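Local coordinates for protein Ral guanine nucleotide dissociation stimulator-like 2 (PDB 4JGW) that probably acts as a guanine nucleotide exchange factor for small G proteins and may serve as an effector of Ras or Rap, at residues A[284-295]-A[325-336]; A[294-302]-A[339-347]. All coordinates share one frame; numbering follows the deposited sequence.

In the fold
From the N terminus the chain lays down three strands (11-21, 24-33, 46-54) of an antiparallel sheet, which strand 414-415 completes later, and the helices of the Ras-GEF N-terminal region before reaching helix 284-303 within the CDC25-homology (RasGEF) part. A largely helical excursion follows, through helix 307-318, and returns along 325-336, where contact 1 closes the loop against the first half of helix 284-303. Contact 1 already takes in the first turn of helix 334-344; the rest closes a second loop at contact 2, against the latter half of helix 284-303. The segments alternate, so the two loops cross rather than nest. I295 serves both contacts, whose centres lie about 14 Å apart, and W329 touches F340.

Contact 1: residues A[284-295]-A[325-336]; sequences PPQRARLLEKWI and LRAAWGETTRDS
L291 turns CG away from its own carbonyl carbon (chi1 -70°), which sets both methyls against W329, whose ring is brought up by the matching choice at its own first torsion. CD1 of L291 sits over the six-membered ring of W329, 4.2 Å from its centroid, a CH-pi contact; CD2 lies over the same face, nearer CZ2. CD1 also reaches the methyl of A328, wedged between L291 and the bent chain of R287, whose CD is 3.7 Å from A328 CB. The guanidinium beyond takes its bond elsewhere, from NH1 to V264 O.

The extended chain of E292 slides past T332 in the opposite direction. OE2 receives the backbone N-H of T333 at 3.1 Å, on the anti side of the carboxylate and 33° out of its plane, while OE1 pairs with R289 NH1 by charge alone. T333 is the N-cap of helix 334-344, and its OG1 in turn accepts a hydrogen bond from S336 OG. In the turn around E331 and T332, A328 O accepts E331 N and T332 OG1 from opposite faces of its plane. A288 packs tightly here, its CB 3.3 Å from A328 O.

At the start of the helix, P284 CG lies 3.8 Å from A327 CB. The axes of helix segments 284-295 and 326-330 cross at -71° and approach to 7.5 Å, with the small residues A288 and A328 at the interface, a close crossing of two helices within the mainly helical CDC25-homology domain. E470 near the C terminus receives the N-H groups of A327 and A328. Helix 244-264 meets L291 and L325, helix 307-318 adds L317 against L291 and I295, and W329 packs on L337 and F340 of helix 334-344.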
# COMPACT_ATOMS: atom_id res chain seq x y z
N PRO A 284 -24.68 -11.64 -30.89
CA PRO A 284 -24.85 -10.48 -30.00
C PRO A 284 -25.70 -10.73 -28.73
O PRO A 284 -25.32 -10.24 -27.66
CB PRO A 284 -25.49 -9.42 -30.91
CG PRO A 284 -25.00 -9.76 -32.27
CD PRO A 284 -24.83 -11.26 -32.31
N PRO A 285 -26.83 -11.46 -28.84
CA PRO A 285 -27.57 -11.79 -27.61
C PRO A 285 -26.79 -12.68 -26.64
O PRO A 285 -26.90 -12.49 -25.42
CB PRO A 285 -28.80 -12.54 -28.14
CG PRO A 285 -28.99 -12.01 -29.51
CD PRO A 285 -27.61 -11.84 -30.04
N GLN A 286 -26.01 -13.62 -27.17
CA GLN A 286 -25.20 -14.52 -26.35
C GLN A 286 -24.07 -13.77 -25.65
O GLN A 286 -23.78 -14.03 -24.48
CB GLN A 286 -24.61 -15.65 -27.20
CG GLN A 286 -25.64 -16.58 -27.83
CD GLN A 286 -25.00 -17.70 -28.63
OE1 GLN A 286 -24.35 -17.46 -29.65
NE2 GLN A 286 -25.18 -18.93 -28.17
N ARG A 287 -23.45 -12.84 -26.38
CA ARG A 287 -22.35 -12.03 -25.86
C ARG A 287 -22.84 -11.05 -24.80
O ARG A 287 -22.11 -10.74 -23.86
CB ARG A 287 -21.66 -11.28 -27.00
CG ARG A 287 -20.27 -10.76 -26.66
CD ARG A 287 -19.61 -10.00 -27.81
NE ARG A 287 -19.65 -10.72 -29.08
CZ ARG A 287 -18.81 -11.69 -29.44
NH1 ARG A 287 -17.84 -12.08 -28.64
NH2 ARG A 287 -18.96 -12.27 -30.63
N ALA A 288 -24.07 -10.57 -24.96
CA ALA A 288 -24.69 -9.66 -24.00
C ALA A 288 -24.86 -10.33 -22.63
O ALA A 288 -24.74 -9.67 -21.60
CB ALA A 288 -26.03 -9.17 -24.51
N ARG A 289 -25.14 -11.63 -22.64
CA ARG A 289 -25.28 -12.40 -21.41
C ARG A 289 -23.97 -12.45 -20.62
O ARG A 289 -23.98 -12.45 -19.39
CB ARG A 289 -25.79 -13.82 -21.71
CG ARG A 289 -27.18 -13.85 -22.36
CD ARG A 289 -28.25 -13.27 -21.44
NE ARG A 289 -29.25 -12.49 -22.17
CZ ARG A 289 -30.29 -11.87 -21.60
NH1 ARG A 289 -30.48 -11.94 -20.28
NH2 ARG A 289 -31.14 -11.18 -22.34
N LEU A 290 -22.85 -12.49 -21.34
CA LEU A 290 -21.53 -12.41 -20.74
C LEU A 290 -21.25 -11.02 -20.17
O LEU A 290 -20.70 -10.89 -19.08
CB LEU A 290 -20.45 -12.82 -21.75
CG LEU A 290 -20.37 -14.32 -22.07
CD1 LEU A 290 -19.83 -14.55 -23.46
CD2 LEU A 290 -19.54 -15.07 -21.03
N LEU A 291 -21.63 -9.99 -20.92
CA LEU A 291 -21.53 -8.60 -20.44
C LEU A 291 -22.34 -8.40 -19.17
O LEU A 291 -21.84 -7.87 -18.18
CB LEU A 291 -21.98 -7.61 -21.52
CG LEU A 291 -21.12 -7.40 -22.77
CD1 LEU A 291 -21.91 -6.63 -23.82
CD2 LEU A 291 -19.82 -6.68 -22.44
N GLU A 292 -23.60 -8.85 -19.20
CA GLU A 292 -24.51 -8.79 -18.05
C GLU A 292 -23.94 -9.54 -16.85
O GLU A 292 -24.06 -9.09 -15.71
CB GLU A 292 -25.88 -9.36 -18.43
CG GLU A 292 -26.71 -8.45 -19.34
CD GLU A 292 -27.77 -9.20 -20.15
OE1 GLU A 292 -28.05 -10.39 -19.85
OE2 GLU A 292 -28.34 -8.60 -21.08
N LYS A 293 -23.32 -10.69 -17.11
CA LYS A 293 -22.71 -11.51 -16.06
C LYS A 293 -21.57 -10.78 -15.34
O LYS A 293 -21.53 -10.75 -14.11
CB LYS A 293 -22.21 -12.84 -16.63
CG LYS A 293 -21.69 -13.82 -15.59
CD LYS A 293 -22.81 -14.30 -14.68
CE LYS A 293 -22.31 -15.30 -13.67
NZ LYS A 293 -23.40 -16.20 -13.23
N TRP A 294 -20.66 -10.19 -16.12
CA TRP A 294 -19.52 -9.46 -15.56
C TRP A 294 -19.93 -8.18 -14.85
O TRP A 294 -19.33 -7.81 -13.84
CB TRP A 294 -18.48 -9.17 -16.64
CG TRP A 294 -17.63 -10.35 -17.00
CD1 TRP A 294 -17.64 -11.04 -18.18
CD2 TRP A 294 -16.66 -11.00 -16.16
NE1 TRP A 294 -16.73 -12.07 -18.13
CE2 TRP A 294 -16.12 -12.07 -16.91
CE3 TRP A 294 -16.20 -10.78 -14.85
CZ2 TRP A 294 -15.13 -12.91 -16.39
CZ3 TRP A 294 -15.22 -11.62 -14.34
CH2 TRP A 294 -14.70 -12.68 -15.11
N ILE A 295 -20.96 -7.51 -15.38
CA ILE A 295 -21.55 -6.34 -14.73
C ILE A 295 -22.04 -6.71 -13.33
O ILE A 295 -21.78 -5.98 -12.36
CB ILE A 295 -22.71 -5.73 -15.58
CG1 ILE A 295 -22.16 -5.00 -16.80
CG2 ILE A 295 -23.56 -4.78 -14.74
CD1 ILE A 295 -23.19 -4.70 -17.88
N LEU A 325 -18.17 -3.10 -29.10
CA LEU A 325 -19.16 -4.14 -29.38
C LEU A 325 -20.60 -3.64 -29.21
O LEU A 325 -21.31 -4.04 -28.29
CB LEU A 325 -18.90 -5.37 -28.51
CG LEU A 325 -17.46 -5.92 -28.51
CD1 LEU A 325 -17.25 -6.88 -27.35
CD2 LEU A 325 -17.09 -6.57 -29.84
N ARG A 326 -21.02 -2.78 -30.14
CA ARG A 326 -22.32 -2.10 -30.07
C ARG A 326 -23.52 -3.01 -30.27
O ARG A 326 -24.61 -2.71 -29.77
CB ARG A 326 -22.37 -0.91 -31.05
CG ARG A 326 -21.60 0.32 -30.57
CD ARG A 326 -22.26 0.92 -29.33
NE ARG A 326 -21.30 1.18 -28.27
CZ ARG A 326 -21.60 1.22 -26.97
NH1 ARG A 326 -22.84 1.04 -26.56
NH2 ARG A 326 -20.64 1.46 -26.08
N ALA A 327 -23.33 -4.11 -30.99
CA ALA A 327 -24.39 -5.09 -31.17
C ALA A 327 -24.63 -5.84 -29.86
O ALA A 327 -25.78 -6.01 -29.44
CB ALA A 327 -24.04 -6.06 -32.30
N ALA A 328 -23.54 -6.26 -29.22
CA ALA A 328 -23.60 -6.93 -27.93
C ALA A 328 -24.17 -6.01 -26.85
O ALA A 328 -25.07 -6.42 -26.11
CB ALA A 328 -22.22 -7.43 -27.53
N TRP A 329 -23.66 -4.78 -26.77
CA TRP A 329 -24.19 -3.78 -25.84
C TRP A 329 -25.66 -3.47 -26.12
O TRP A 329 -26.44 -3.26 -25.19
CB TRP A 329 -23.36 -2.49 -25.89
CG TRP A 329 -22.05 -2.56 -25.15
CD1 TRP A 329 -20.80 -2.53 -25.69
CD2 TRP A 329 -21.87 -2.67 -23.73
NE1 TRP A 329 -19.85 -2.61 -24.70
CE2 TRP A 329 -20.48 -2.69 -23.49
CE3 TRP A 329 -22.75 -2.74 -22.64
CZ2 TRP A 329 -19.94 -2.79 -22.20
CZ3 TRP A 329 -22.21 -2.84 -21.35
CH2 TRP A 329 -20.82 -2.86 -21.15
N GLY A 330 -26.02 -3.47 -27.40
CA GLY A 330 -27.40 -3.26 -27.83
C GLY A 330 -28.37 -4.34 -27.39
O GLY A 330 -29.58 -4.10 -27.33
N GLU A 331 -27.85 -5.52 -27.06
CA GLU A 331 -28.66 -6.64 -26.57
C GLU A 331 -28.69 -6.73 -25.04
O GLU A 331 -29.40 -7.56 -24.48
CB GLU A 331 -28.19 -7.97 -27.18
CG GLU A 331 -28.39 -8.10 -28.69
CD GLU A 331 -29.85 -8.04 -29.11
OE1 GLU A 331 -30.72 -8.56 -28.37
OE2 GLU A 331 -30.13 -7.48 -30.19
N THR A 332 -27.91 -5.87 -24.39
CA THR A 332 -27.84 -5.83 -22.93
C THR A 332 -29.09 -5.17 -22.34
O THR A 332 -29.52 -4.12 -22.81
CB THR A 332 -26.56 -5.08 -22.46
OG1 THR A 332 -25.40 -5.76 -22.97
CG2 THR A 332 -26.47 -5.02 -20.94
N THR A 333 -29.68 -5.81 -21.33
CA THR A 333 -30.88 -5.30 -20.67
C THR A 333 -30.62 -3.93 -20.03
O THR A 333 -29.52 -3.65 -19.56
CB THR A 333 -31.43 -6.26 -19.59
OG1 THR A 333 -30.46 -6.45 -18.55
CG2 THR A 333 -31.79 -7.62 -20.20
N ARG A 334 -31.66 -3.09 -20.02
CA ARG A 334 -31.56 -1.72 -19.52
C ARG A 334 -31.15 -1.65 -18.04
O ARG A 334 -30.46 -0.72 -17.63
CB ARG A 334 -32.88 -0.96 -19.77
CG ARG A 334 -32.82 0.55 -19.53
CD ARG A 334 -31.85 1.25 -20.48
NE ARG A 334 -31.26 2.44 -19.87
CZ ARG A 334 -30.23 3.13 -20.36
NH1 ARG A 334 -29.65 2.75 -21.50
NH2 ARG A 334 -29.77 4.19 -19.72
N ASP A 335 -31.57 -2.65 -17.27
CA ASP A 335 -31.24 -2.73 -15.85
C ASP A 335 -29.73 -2.92 -15.63
O ASP A 335 -29.14 -2.29 -14.75
CB ASP A 335 -32.02 -3.86 -15.17
CG ASP A 335 -32.16 -3.66 -13.67
OD1 ASP A 335 -31.13 -3.68 -12.96
OD2 ASP A 335 -33.30 -3.49 -13.20
N SER A 336 -29.12 -3.77 -16.45
CA SER A 336 -27.68 -4.01 -16.40
C SER A 336 -26.88 -2.80 -16.86
O SER A 336 -25.77 -2.56 -16.37
CB SER A 336 -27.32 -5.24 -17.23
OG SER A 336 -27.92 -6.41 -16.71

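Contact 2: residues A[294-302]-A[339-347]; sequences WIRVAEECR and VFSSLCQIF
The bond from CA to CB of L343 points from helix 334-344 toward helix 284-303, and with CG turned from its carbonyl carbon (chi1 -72°) the branches spread along that helix. CG is 4.0 Å from E299 OE1. From there CD1 dips toward the backbone, lying 3.8 Å from I295 O and equally close to A298 CB. CD2 goes the other way, between E299 OE1 at 3.6 Å and the CD of R302. The leucine is thus a knob in a hole formed by I295, A298, E299 and R302.

Around this knob the contact is apolar at one end and mixed at the other. V339 CG1 meets I295 CG2 at 3.9 Å and also lies against E299 OE1; the glutamate reaches both V339 and L343 because its chain bends at the second torsion (chi2 68°). The other branch of I295 crosses F340 at about a right angle, CD1 being 3.9 Å from F340 CB. Farther along, R302 sends its aliphatic CD against I346 CD1, 3.6 Å away, with the two side chains at about a right angle. No hydrogen bond joins the segments, so the contact rests on van der Waals packing.

Beyond the helix pair, F340 packs on V314 and L317 of helix 307-318, while E300 and C301 touch helix 203-219. The axes of segments 294-302 and 339-344 cross at 50° and come no closer than 10.0 Å, a fairly wide separation bridged by L343 together with I295 and V339: a single knob-into-hole between two helices of the mainly helical CDC25-homology domain, the catalytic fold of Ras-family exchange factors.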
# COMPACT_ATOMS: atom_id res chain seq x y z
N TRP A 294 -20.66 -10.19 -16.12
CA TRP A 294 -19.52 -9.46 -15.56
C TRP A 294 -19.93 -8.18 -14.85
O TRP A 294 -19.33 -7.81 -13.84
CB TRP A 294 -18.48 -9.17 -16.64
CG TRP A 294 -17.63 -10.35 -17.00
CD1 TRP A 294 -17.64 -11.04 -18.18
CD2 TRP A 294 -16.66 -11.00 -16.16
NE1 TRP A 294 -16.73 -12.07 -18.13
CE2 TRP A 294 -16.12 -12.07 -16.91
CE3 TRP A 294 -16.20 -10.78 -14.85
CZ2 TRP A 294 -15.13 -12.91 -16.39
CZ3 TRP A 294 -15.22 -11.62 -14.34
CH2 TRP A 294 -14.70 -12.68 -15.11
N ILE A 295 -20.96 -7.51 -15.38
CA ILE A 295 -21.55 -6.34 -14.73
C ILE A 295 -22.04 -6.71 -13.33
O ILE A 295 -21.78 -5.98 -12.36
CB ILE A 295 -22.71 -5.73 -15.58
CG1 ILE A 295 -22.16 -5.00 -16.80
CG2 ILE A 295 -23.56 -4.78 -14.74
CD1 ILE A 295 -23.19 -4.70 -17.88
N ARG A 296 -22.74 -7.84 -13.24
CA ARG A 296 -23.27 -8.33 -11.97
C ARG A 296 -22.15 -8.76 -11.02
O ARG A 296 -22.25 -8.56 -9.81
CB ARG A 296 -24.27 -9.47 -12.22
CG ARG A 296 -24.83 -10.13 -10.96
CD ARG A 296 -25.62 -9.16 -10.08
NE ARG A 296 -26.81 -8.63 -10.75
CZ ARG A 296 -27.96 -9.28 -10.88
NH1 ARG A 296 -28.10 -10.51 -10.39
NH2 ARG A 296 -28.97 -8.70 -11.50
N VAL A 297 -21.10 -9.37 -11.57
CA VAL A 297 -19.92 -9.74 -10.78
C VAL A 297 -19.25 -8.49 -10.19
O VAL A 297 -18.85 -8.48 -9.02
CB VAL A 297 -18.90 -10.56 -11.61
CG1 VAL A 297 -17.56 -10.69 -10.88
CG2 VAL A 297 -19.47 -11.94 -11.93
N ALA A 298 -19.16 -7.44 -11.00
CA ALA A 298 -18.62 -6.15 -10.56
C ALA A 298 -19.49 -5.56 -9.46
O ALA A 298 -18.98 -5.00 -8.49
CB ALA A 298 -18.51 -5.18 -11.73
N GLU A 299 -20.81 -5.69 -9.61
CA GLU A 299 -21.76 -5.22 -8.60
C GLU A 299 -21.62 -5.99 -7.28
O GLU A 299 -21.68 -5.39 -6.20
CB GLU A 299 -23.19 -5.28 -9.16
CG GLU A 299 -24.30 -4.86 -8.19
CD GLU A 299 -24.28 -3.38 -7.82
OE1 GLU A 299 -23.39 -2.62 -8.28
OE2 GLU A 299 -25.18 -2.96 -7.06
N GLU A 300 -21.42 -7.30 -7.37
CA GLU A 300 -21.23 -8.13 -6.17
C GLU A 300 -19.89 -7.87 -5.48
O GLU A 300 -19.78 -8.00 -4.26
CB GLU A 300 -21.38 -9.62 -6.50
CG GLU A 300 -22.77 -10.04 -6.98
CD GLU A 300 -23.81 -10.13 -5.86
OE1 GLU A 300 -23.44 -10.01 -4.67
OE2 GLU A 300 -25.00 -10.33 -6.18
N CYS A 301 -18.88 -7.49 -6.27
CA CYS A 301 -17.60 -7.04 -5.73
C CYS A 301 -17.75 -5.75 -4.92
O CYS A 301 -17.12 -5.59 -3.87
CB CYS A 301 -16.58 -6.83 -6.85
SG CYS A 301 -15.90 -8.35 -7.58
N ARG A 302 -18.59 -4.84 -5.41
CA ARG A 302 -18.85 -3.56 -4.75
C ARG A 302 -19.55 -3.74 -3.41
O ARG A 302 -19.23 -3.05 -2.44
CB ARG A 302 -19.69 -2.65 -5.65
CG ARG A 302 -19.75 -1.19 -5.21
CD ARG A 302 -20.88 -0.45 -5.89
NE ARG A 302 -22.04 -0.26 -5.02
CZ ARG A 302 -23.04 -1.13 -4.89
NH1 ARG A 302 -23.03 -2.27 -5.56
NH2 ARG A 302 -24.05 -0.86 -4.08
N VAL A 339 -26.93 -0.19 -13.93
CA VAL A 339 -25.98 -0.66 -12.92
C VAL A 339 -24.54 -0.37 -13.37
O VAL A 339 -23.73 0.12 -12.57
CB VAL A 339 -26.16 -2.18 -12.62
CG1 VAL A 339 -24.99 -2.72 -11.81
CG2 VAL A 339 -27.47 -2.42 -11.87
N PHE A 340 -24.25 -0.65 -14.63
CA PHE A 340 -22.92 -0.43 -15.20
C PHE A 340 -22.51 1.05 -15.20
O PHE A 340 -21.37 1.38 -14.88
CB PHE A 340 -22.81 -1.02 -16.61
CG PHE A 340 -21.47 -0.81 -17.26
CD1 PHE A 340 -20.32 -1.37 -16.72
CD2 PHE A 340 -21.37 -0.07 -18.43
CE1 PHE A 340 -19.08 -1.18 -17.33
CE2 PHE A 340 -20.14 0.13 -19.04
CZ PHE A 340 -18.99 -0.43 -18.49
N SER A 341 -23.45 1.93 -15.57
CA SER A 341 -23.22 3.38 -15.53
C SER A 341 -22.93 3.85 -14.10
O SER A 341 -22.05 4.68 -13.89
CB SER A 341 -24.44 4.13 -16.09
OG SER A 341 -24.67 3.78 -17.44
N SER A 342 -23.69 3.31 -13.15
CA SER A 342 -23.50 3.59 -11.72
C SER A 342 -22.13 3.13 -11.23
O SER A 342 -21.53 3.78 -10.37
CB SER A 342 -24.62 2.93 -10.91
OG SER A 342 -24.47 3.19 -9.52
N LEU A 343 -21.64 2.02 -11.78
CA LEU A 343 -20.31 1.51 -11.46
C LEU A 343 -19.21 2.33 -12.11
O LEU A 343 -18.11 2.45 -11.56
CB LEU A 343 -20.18 0.04 -11.86
CG LEU A 343 -20.94 -1.01 -11.04
CD1 LEU A 343 -20.99 -2.34 -11.78
CD2 LEU A 343 -20.33 -1.19 -9.65
N CYS A 344 -19.50 2.89 -13.28
CA CYS A 344 -18.55 3.74 -14.00
C CYS A 344 -18.32 5.07 -13.30
O CYS A 344 -17.22 5.62 -13.34
CB CYS A 344 -19.02 3.97 -15.44
SG CYS A 344 -18.88 2.52 -16.52
N GLN A 345 -19.36 5.59 -12.65
CA GLN A 345 -19.29 6.88 -11.96
C GLN A 345 -18.53 6.84 -10.62
O GLN A 345 -18.18 7.88 -10.07
CB GLN A 345 -20.68 7.49 -11.77
CG GLN A 345 -21.36 7.93 -13.07
CD GLN A 345 -20.57 8.98 -13.85
OE1 GLN A 345 -20.09 9.96 -13.28
NE2 GLN A 345 -20.44 8.77 -15.15
N ILE A 346 -18.30 5.63 -10.11
CA ILE A 346 -17.50 5.43 -8.89
C ILE A 346 -16.03 5.77 -9.17
O ILE A 346 -15.34 6.32 -8.31
CB ILE A 346 -17.63 3.99 -8.33
CG1 ILE A 346 -19.09 3.69 -7.98
CG2 ILE A 346 -16.74 3.79 -7.11
CD1 ILE A 346 -19.38 2.21 -7.78
N PHE A 347 -15.57 5.43 -10.37
CA PHE A 347 -14.20 5.71 -10.79
C PHE A 347 -14.16 6.71 -11.94
O PHE A 347 -14.66 7.83 -11.82
CB PHE A 347 -13.49 4.41 -11.20
CG PHE A 347 -13.27 3.45 -10.06
CD1 PHE A 347 -14.19 2.43 -9.81
CD2 PHE A 347 -12.15 3.56 -9.24
CE1 PHE A 347 -13.98 1.53 -8.76
CE2 PHE A 347 -11.94 2.67 -8.19
CZ PHE A 347 -12.86 1.65 -7.95